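Local atomic coordinates of glutamine aminotransferase class-II domain protein (Ruegeria pomeroyi, PDB entry 3MDN), a protein that probably hydrolyses glutamine through a class-II glutamine amidotransferase domain of the Ntn-hydrolase type, releasing ammonia for transfer, although its acceptor substrate is not established. Residues D[185-189]-D[207-211]; D[4-8]-D[111-115]; D[130-135]-D[150-154]; D[145-149]-D[168-172]. All coordinates share one frame; numbering follows the deposited sequence.

Contact 1. Residues D[185-189]-D[207-211]; sequences MRLSA and IAPSV
Arg186, Ser188, Ile207 and Pro209 carry a strand-to-loop contact in which the irregular chain 207-211 runs beside strand 185-192, the two directions only 9° apart. It is not sheet pairing: no hydrogen bond crosses, 207-211 forms no regular strand, and strand 185-192 already pairs with 109-114, 116-117 and 197-203. The Arg186 guanidinium lies with one face over Ile207, whose CB sits 3.5 Å above the plane of the group, near its centre. A bend at chi2 (-110°) brings the arginine chain over to Ile207, and its CD comes 3.0 Å from Ile207 O. That carbonyl is also near NE, but the angle is too poor for a bond; the charged end is instead held by a salt bridge from NH2 to Asp205. Replacing Arg186 with an alanine would probably leave Asp205 without this charged mate and uncover the side of Ile207 on which the guanidinium rests. Side chains alternate along the strand, and its two faces look into different layers, consistent with the sandwich of Ntn hydrolases: Met185 and Leu187 pack on helix 161-179, whereas Ser188 is directed to the loop leading into strand 212-216 of the other sheet. Next to the arginine, the Pro209 ring lies against the strand backbone, its CD 3.7 Å from Leu187 N. Farther on, Ser188 CB meets Val211 CG2 at 3.6 Å and Pro209 CB at 3.9 Å, while its hydroxyl OG is hydrogen-bonded to Trp6 NE1.

Contact 2. Residues D[4-8]-D[111-115]; sequences CRWAA and FMHNG
The selenium of Met112, modelled as selenomethionine, makes a Met-aromatic contact with Trp6: SE stands 5.0 Å from the centroid of the five-membered ring and 41° off its normal, an oblique approach. The Met112 chain leaves its backbone with CG between N and the carbonyl carbon (chi1 58°) and is extended from there, a shape that carries the terminal CE across to the facing strand. There Met112 CE lies 3.6 Å from Trp6 CE3. The same Met112 CE is 3.4 Å from Ala7 O, with Ala8 CB more loosely placed beside this methyl. Asn114 meets the other end of the indole: its CB comes to the ring edge in plane, 3.7 Å from Trp6 NE1. The NE1 proton is used elsewhere, on Ser188 OG. Beyond the indole, the Asn114 amide reaches Cys4, with ND2 3.4 Å from Cys4 CB and 3.7 Å from Cys4 SG, neither being a hydrogen bond. All of these are van der Waals or Met-aromatic (here selenium-aromatic) approaches, and no hydrogen bond joins the segments. The strand axes of 6-8 and 111-114 pass 9.0 Å apart at 143°, a spacing far too wide for backbone pairing, and each strand belongs to a different antiparallel sheet. Two sheets packed face to face are the core of the Ntn-hydrolase fold, and Cys4, the first modelled residue, beside Asn114 of an Asn-Gly pair (Asn114-Gly115), is consistent with the nucleophile and oxyanion hole of class-II glutamine amidotransferases.

Contact 3. Residues D[130-135]-D[150-154]; sequences AIADEF and LLALS
The Phe135 ring is the flat group of this contact, and Leu153 fills one of its faces: Leu153 CB stands 3.6 Å from the ring centroid and only 7° off the normal, a CH-pi contact almost directly over the centre. Glu134 CG lies on the opposite face, farther off and displaced toward the rim. Ser154 N approaches obliquely on the CD2 side, and Leu153 O comes within 3.6 Å of CE2, so the ring rests against the last turn of helix 144-154. An alanine at Phe135 would probably open a gap over Leu153 CB, stripping this turn of its aromatic cover. Helix 144-154 belongs to the helical layer of the Ntn-type fold, and the chain from helix 124-129 into the weakly bonded helix 133-136 wraps around its C-terminal part. The polar tie is Ser154 OG, which accepts the backbone N-H of Ala132 at 3.0 Å with an N-H...O angle of 160°. Set beside its own backbone N (chi1 -53°), this OG can reach back to donate to Leu150 O at 2.8 Å. Gripped by both bonds, the hydroxyl has its rotation fixed; the helical N-H of Ser154 reaches the same carbonyl from the opposite face of its plane. At the start of the wrapping chain, Leu151 CD2 is set against Ala130 CB at 3.8 Å and Ile131 CG1 at 3.7 Å, while Ile131 CG2 turns toward Leu150 CB. Outside the pair, Ile131 O takes a hydrogen bond from Lys125 of the second subunit.

Contact 4. Residues D[145-149]-D[168-172]; sequences SEVLF and AIARL
Leu148 carries most of this helix-to-helix contact, and its atoms meet residues on one side of helix 161-179. Its CB lies 4.1 Å from Leu172 CD1, and CG is slightly closer to the same methyl, at 3.9 Å. Of the two branches, CD2 sits in the corner formed by Ile169 CG1 (3.6 Å) and Ala168 CB (3.9 Å). The other, CD1, turns from helix 161-179 toward the sheet, where Leu187 and Phe111 lie. As modelled, chi1 (-139°) and chi2 (-148°) are off the staggered positions, so the exact placement of the branches is doubtful. Leu172 CD2, its other methyl, meets Val147 CG1 at 4.2 Å. The small side chain of Ala168 is consistent with the close backbone approach here, where Leu148 and Ala168 give the shortest CA separation. Overall the helix axes pass 10.2 Å apart, their directions 131° from each other. Ile169 also touches Leu187 of strand 185-192, placing the pair against the sheet in the helical layer of the Ntn fold. Every touching residue is buried and aliphatic and no hydrogen bond crosses, so the two helices are joined here through shape and the exclusion of water, without directional bonds to fix their orientation.

Overall arrangement
Contacts 1 and 2 meet on neighbouring strands of one sheet, their centres 9 Å apart: besides the Ser188-Trp6 bond, Ser188 O probably accepts a hydrogen bond from Asn114 N (2.8 Å). Through these bonds contact 1 may form part of a second shell around the likely glutaminase centre, which contact 2 would include if Cys4 acts as in its relatives. Contact 4 packs on the other face of this sheet, 13 Å from contact 1 between centres, where Met185 CE lies 3.7 Å from Leu172 CB. Contact 3 shares helix 144-154 with contact 4, centres 9 Å apart, and is more peripheral, about 21 Å from contact 2 between centres.

Contact 1. Residues D[185-189]-D[207-211]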
# COMPACT_ATOMS: atom_id res chain seq x y z
N MSE D 185 -22.74 19.05 15.39
CA MSE D 185 -22.30 19.26 14.03
C MSE D 185 -21.14 20.24 14.01
O MSE D 185 -21.31 21.38 14.43
CB MSE D 185 -23.43 19.81 13.16
CG MSE D 185 -22.95 20.22 11.74
SE MSE D 185 -22.44 18.63 10.66
CE MSE D 185 -24.14 17.69 10.73
N ARG D 186 -19.97 19.79 13.58
CA ARG D 186 -18.84 20.70 13.33
C ARG D 186 -18.46 20.51 11.87
O ARG D 186 -18.18 19.38 11.45
CB ARG D 186 -17.65 20.36 14.21
CG ARG D 186 -17.91 20.47 15.71
CD ARG D 186 -17.15 21.64 16.27
NE ARG D 186 -17.41 21.93 17.68
CZ ARG D 186 -16.60 21.62 18.69
NH1 ARG D 186 -15.45 20.98 18.45
NH2 ARG D 186 -16.93 21.96 19.94
N LEU D 187 -18.42 21.59 11.10
CA LEU D 187 -18.30 21.44 9.67
C LEU D 187 -17.52 22.55 8.97
O LEU D 187 -17.87 23.71 9.05
CB LEU D 187 -19.71 21.39 9.04
CG LEU D 187 -19.65 21.33 7.50
CD1 LEU D 187 -20.46 20.20 6.98
CD2 LEU D 187 -20.14 22.63 6.87
N SER D 188 -16.48 22.17 8.24
CA SER D 188 -15.94 23.02 7.22
C SER D 188 -15.87 22.05 6.06
O SER D 188 -15.47 20.88 6.22
CB SER D 188 -14.56 23.55 7.60
OG SER D 188 -13.61 22.57 7.22
N ALA D 189 -16.33 22.49 4.90
CA ALA D 189 -16.34 21.60 3.73
C ALA D 189 -15.98 22.41 2.50
O ALA D 189 -16.28 23.63 2.44
CB ALA D 189 -17.72 21.01 3.55
N ILE D 207 -17.35 26.48 18.38
CA ILE D 207 -16.12 26.06 17.69
C ILE D 207 -16.45 25.50 16.29
O ILE D 207 -17.31 24.63 16.17
CB ILE D 207 -15.36 24.96 18.49
CG1 ILE D 207 -14.81 25.51 19.82
CG2 ILE D 207 -14.23 24.34 17.64
CD1 ILE D 207 -14.25 24.42 20.75
N ALA D 208 -15.77 26.00 15.26
CA ALA D 208 -15.97 25.56 13.88
C ALA D 208 -14.61 25.43 13.22
O ALA D 208 -13.84 26.36 13.31
CB ALA D 208 -16.80 26.58 13.15
N PRO D 209 -14.31 24.30 12.57
CA PRO D 209 -13.02 24.18 11.90
C PRO D 209 -12.86 25.36 10.91
O PRO D 209 -13.85 25.85 10.34
CB PRO D 209 -13.11 22.82 11.17
CG PRO D 209 -14.33 22.11 11.79
CD PRO D 209 -15.24 23.20 12.22
N SER D 210 -11.64 25.86 10.77
CA SER D 210 -11.46 27.18 10.22
C SER D 210 -11.44 27.15 8.69
O SER D 210 -11.22 26.08 8.08
CB SER D 210 -10.22 27.85 10.82
OG SER D 210 -9.05 27.10 10.57
N VAL D 211 -11.75 28.27 8.06
CA VAL D 211 -11.69 28.36 6.61
C VAL D 211 -11.16 29.74 6.25
O VAL D 211 -11.61 30.73 6.81
CB VAL D 211 -13.06 28.18 5.95
CG1 VAL D 211 -12.96 28.45 4.44
CG2 VAL D 211 -13.63 26.77 6.21

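Contact 2. Residues D[4-8]-D[111-115]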
# COMPACT_ATOMS: atom_id res chain seq x y z
N CYS D 4 -5.97 18.51 10.36
CA CYS D 4 -6.67 17.90 9.19
C CYS D 4 -6.64 18.83 7.96
O CYS D 4 -7.59 18.86 7.17
CB CYS D 4 -8.10 17.50 9.58
SG CYS D 4 -8.88 16.28 8.42
N ARG D 5 -5.54 19.56 7.81
CA ARG D 5 -5.37 20.49 6.69
C ARG D 5 -6.02 20.05 5.36
O ARG D 5 -5.75 18.97 4.85
CB ARG D 5 -3.88 20.75 6.46
N TRP D 6 -6.89 20.90 4.82
CA TRP D 6 -7.27 20.80 3.41
C TRP D 6 -6.99 22.09 2.61
O TRP D 6 -6.83 23.17 3.19
CB TRP D 6 -8.70 20.29 3.23
CG TRP D 6 -9.88 21.13 3.77
CD1 TRP D 6 -10.69 20.82 4.83
CD2 TRP D 6 -10.42 22.34 3.20
NE1 TRP D 6 -11.69 21.77 4.97
CE2 TRP D 6 -11.54 22.71 3.99
CE3 TRP D 6 -10.08 23.14 2.11
CZ2 TRP D 6 -12.31 23.86 3.72
CZ3 TRP D 6 -10.84 24.27 1.84
CH2 TRP D 6 -11.93 24.63 2.65
N ALA D 7 -6.90 21.95 1.28
CA ALA D 7 -6.75 23.10 0.39
C ALA D 7 -7.49 22.91 -0.93
O ALA D 7 -7.54 21.80 -1.47
CB ALA D 7 -5.28 23.39 0.14
N ALA D 8 -8.06 24.00 -1.44
CA ALA D 8 -8.79 23.99 -2.70
C ALA D 8 -8.35 25.15 -3.59
O ALA D 8 -7.92 26.19 -3.10
CB ALA D 8 -10.32 24.03 -2.46
N PHE D 111 -16.09 16.50 -3.07
CA PHE D 111 -16.48 17.01 -1.77
C PHE D 111 -15.49 16.55 -0.71
O PHE D 111 -15.03 15.42 -0.75
CB PHE D 111 -17.88 16.45 -1.48
CG PHE D 111 -18.48 16.89 -0.16
CD1 PHE D 111 -18.18 16.22 1.01
CD2 PHE D 111 -19.37 17.95 -0.12
CE1 PHE D 111 -18.74 16.61 2.21
CE2 PHE D 111 -19.94 18.36 1.07
CZ PHE D 111 -19.62 17.69 2.24
N MSE D 112 -15.14 17.43 0.20
CA MSE D 112 -14.34 17.07 1.37
C MSE D 112 -14.77 17.89 2.59
O MSE D 112 -15.32 18.99 2.46
CB MSE D 112 -12.85 17.21 1.10
CG MSE D 112 -12.39 18.56 0.69
SE MSE D 112 -10.47 18.51 0.36
CE MSE D 112 -10.34 20.41 -0.19
N HIS D 113 -14.54 17.33 3.77
CA HIS D 113 -15.15 17.81 4.98
C HIS D 113 -14.14 17.61 6.12
O HIS D 113 -13.51 16.58 6.22
CB HIS D 113 -16.47 17.05 5.24
CG HIS D 113 -16.90 16.99 6.68
ND1 HIS D 113 -17.43 18.08 7.34
CD2 HIS D 113 -16.91 15.97 7.56
CE1 HIS D 113 -17.73 17.73 8.58
NE2 HIS D 113 -17.43 16.45 8.74
N ASN D 114 -14.01 18.64 6.93
CA ASN D 114 -13.26 18.65 8.16
C ASN D 114 -14.31 18.83 9.28
O ASN D 114 -15.17 19.74 9.20
CB ASN D 114 -12.29 19.85 8.09
CG ASN D 114 -11.16 19.78 9.08
OD1 ASN D 114 -10.27 20.63 9.07
ND2 ASN D 114 -11.18 18.77 9.95
N GLY D 115 -14.27 17.96 10.29
CA GLY D 115 -15.09 18.08 11.50
C GLY D 115 -15.73 16.73 11.86
O GLY D 115 -15.17 15.68 11.58

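Contact 3. Residues D[130-135]-D[150-154]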
# COMPACT_ATOMS: atom_id res chain seq x y z
N ALA D 130 -31.18 7.25 5.42
CA ALA D 130 -31.60 8.54 4.88
C ALA D 130 -31.04 8.85 3.50
O ALA D 130 -31.50 9.78 2.87
CB ALA D 130 -31.22 9.66 5.82
N ILE D 131 -30.04 8.12 3.04
CA ILE D 131 -29.53 8.36 1.70
C ILE D 131 -30.53 7.85 0.63
O ILE D 131 -30.99 6.72 0.73
CB ILE D 131 -28.13 7.68 1.51
CG1 ILE D 131 -27.10 8.30 2.46
CG2 ILE D 131 -27.67 7.82 0.06
CD1 ILE D 131 -25.84 7.38 2.69
N ALA D 132 -30.86 8.67 -0.38
CA ALA D 132 -31.78 8.21 -1.45
C ALA D 132 -31.17 7.01 -2.16
O ALA D 132 -29.95 6.93 -2.29
CB ALA D 132 -32.06 9.31 -2.47
N ASP D 133 -32.04 6.10 -2.61
CA ASP D 133 -31.65 4.94 -3.40
C ASP D 133 -30.74 5.32 -4.56
O ASP D 133 -29.79 4.62 -4.87
CB ASP D 133 -32.90 4.23 -3.98
CG ASP D 133 -33.88 3.74 -2.91
OD1 ASP D 133 -35.02 3.38 -3.30
OD2 ASP D 133 -33.54 3.69 -1.71
N GLU D 134 -31.05 6.42 -5.23
CA GLU D 134 -30.31 6.87 -6.41
C GLU D 134 -28.80 7.03 -6.11
O GLU D 134 -27.95 6.81 -6.97
CB GLU D 134 -30.86 8.24 -6.86
CG GLU D 134 -30.47 8.68 -8.27
CD GLU D 134 -30.92 10.11 -8.59
OE1 GLU D 134 -31.89 10.61 -7.97
OE2 GLU D 134 -30.30 10.72 -9.49
N PHE D 135 -28.47 7.47 -4.91
CA PHE D 135 -27.08 7.76 -4.60
C PHE D 135 -26.46 6.72 -3.69
O PHE D 135 -25.26 6.79 -3.40
CB PHE D 135 -26.90 9.20 -4.04
CG PHE D 135 -27.33 10.28 -5.01
CD1 PHE D 135 -26.51 10.66 -6.05
CD2 PHE D 135 -28.60 10.86 -4.91
CE1 PHE D 135 -26.92 11.65 -6.95
CE2 PHE D 135 -29.03 11.82 -5.81
CZ PHE D 135 -28.18 12.22 -6.83
N LEU D 150 -23.42 12.44 0.29
CA LEU D 150 -24.48 11.70 -0.44
C LEU D 150 -25.87 12.17 -0.05
O LEU D 150 -26.78 12.20 -0.90
CB LEU D 150 -24.33 10.20 -0.23
CG LEU D 150 -22.97 9.72 -0.72
CD1 LEU D 150 -22.86 8.24 -0.47
CD2 LEU D 150 -22.74 10.03 -2.22
N LEU D 151 -26.04 12.53 1.22
CA LEU D 151 -27.26 13.20 1.69
C LEU D 151 -27.49 14.54 0.98
O LEU D 151 -28.61 14.89 0.66
CB LEU D 151 -27.22 13.49 3.18
CG LEU D 151 -27.51 12.50 4.32
CD1 LEU D 151 -28.19 13.32 5.44
CD2 LEU D 151 -28.43 11.37 3.94
N ALA D 152 -26.43 15.31 0.76
CA ALA D 152 -26.57 16.57 0.03
C ALA D 152 -26.97 16.32 -1.44
O ALA D 152 -27.82 17.04 -1.97
CB ALA D 152 -25.30 17.42 0.14
N LEU D 153 -26.36 15.33 -2.07
CA LEU D 153 -26.85 14.87 -3.39
C LEU D 153 -28.33 14.49 -3.33
O LEU D 153 -29.12 14.97 -4.14
CB LEU D 153 -25.98 13.73 -3.98
CG LEU D 153 -24.64 14.26 -4.52
CD1 LEU D 153 -23.54 13.21 -4.62
CD2 LEU D 153 -24.80 15.02 -5.86
N SER D 154 -28.70 13.65 -2.36
CA SER D 154 -30.11 13.22 -2.18
C SER D 154 -31.04 14.44 -2.04
O SER D 154 -32.19 14.39 -2.48
CB SER D 154 -30.27 12.31 -0.96
OG SER D 154 -29.35 11.22 -1.03

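Contact 4. Residues D[145-149]-D[168-172]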
# COMPACT_ATOMS: atom_id res chain seq x y z
N SER D 145 -18.55 11.99 6.91
CA SER D 145 -18.28 12.88 5.78
C SER D 145 -18.94 12.39 4.51
O SER D 145 -19.51 13.19 3.76
CB SER D 145 -16.77 12.98 5.54
OG SER D 145 -16.14 13.48 6.71
N GLU D 146 -18.86 11.09 4.26
CA GLU D 146 -19.38 10.50 3.02
C GLU D 146 -20.90 10.54 3.03
O GLU D 146 -21.52 10.88 2.03
CB GLU D 146 -18.85 9.10 2.81
CG GLU D 146 -19.22 8.52 1.44
CD GLU D 146 -18.74 7.12 1.20
OE1 GLU D 146 -18.70 6.30 2.16
OE2 GLU D 146 -18.45 6.82 0.00
N VAL D 147 -21.50 10.25 4.17
CA VAL D 147 -22.93 10.50 4.35
C VAL D 147 -23.35 11.94 4.04
O VAL D 147 -24.27 12.16 3.26
CB VAL D 147 -23.41 10.14 5.78
CG1 VAL D 147 -24.95 10.23 5.86
CG2 VAL D 147 -23.00 8.74 6.11
N LEU D 148 -22.67 12.92 4.63
CA LEU D 148 -23.04 14.30 4.42
C LEU D 148 -23.09 14.59 2.90
O LEU D 148 -24.00 15.26 2.40
CB LEU D 148 -22.02 15.21 5.11
CG LEU D 148 -22.40 16.48 5.90
CD1 LEU D 148 -21.28 17.49 5.76
CD2 LEU D 148 -23.75 17.11 5.51
N PHE D 149 -22.10 14.11 2.18
CA PHE D 149 -22.01 14.35 0.73
C PHE D 149 -23.17 13.69 -0.00
O PHE D 149 -23.84 14.31 -0.81
CB PHE D 149 -20.69 13.82 0.19
CG PHE D 149 -20.54 13.90 -1.32
CD1 PHE D 149 -20.89 15.05 -2.03
CD2 PHE D 149 -19.96 12.85 -2.02
CE1 PHE D 149 -20.68 15.12 -3.42
CE2 PHE D 149 -19.77 12.91 -3.41
CZ PHE D 149 -20.13 14.05 -4.10
N ALA D 168 -29.13 18.68 4.24
CA ALA D 168 -28.37 17.50 4.68
C ALA D 168 -27.81 17.72 6.09
O ALA D 168 -27.87 16.83 6.96
CB ALA D 168 -27.25 17.24 3.71
N ILE D 169 -27.30 18.92 6.34
CA ILE D 169 -26.77 19.23 7.67
C ILE D 169 -27.85 19.21 8.76
O ILE D 169 -27.65 18.62 9.84
CB ILE D 169 -26.00 20.57 7.63
CG1 ILE D 169 -24.63 20.33 6.97
CG2 ILE D 169 -25.84 21.18 9.02
CD1 ILE D 169 -23.95 21.62 6.62
N ALA D 170 -28.99 19.86 8.50
CA ALA D 170 -30.14 19.83 9.42
C ALA D 170 -30.50 18.40 9.80
O ALA D 170 -30.68 18.06 10.98
CB ALA D 170 -31.38 20.54 8.80
N ARG D 171 -30.62 17.55 8.79
CA ARG D 171 -30.97 16.15 9.01
C ARG D 171 -29.95 15.42 9.90
O ARG D 171 -30.32 14.74 10.86
CB ARG D 171 -31.10 15.45 7.67
CG ARG D 171 -32.51 15.41 7.17
CD ARG D 171 -33.18 14.08 7.66
NE ARG D 171 -33.41 13.10 6.60
CZ ARG D 171 -33.29 13.37 5.30
NH1 ARG D 171 -32.94 14.58 4.90
NH2 ARG D 171 -33.53 12.42 4.40
N LEU D 172 -28.66 15.59 9.61
CA LEU D 172 -27.66 14.88 10.42
C LEU D 172 -27.53 15.46 11.82
O LEU D 172 -27.30 14.72 12.79
CB LEU D 172 -26.30 14.87 9.73
CG LEU D 172 -26.07 13.84 8.63
CD1 LEU D 172 -24.74 14.08 7.94
CD2 LEU D 172 -26.13 12.44 9.19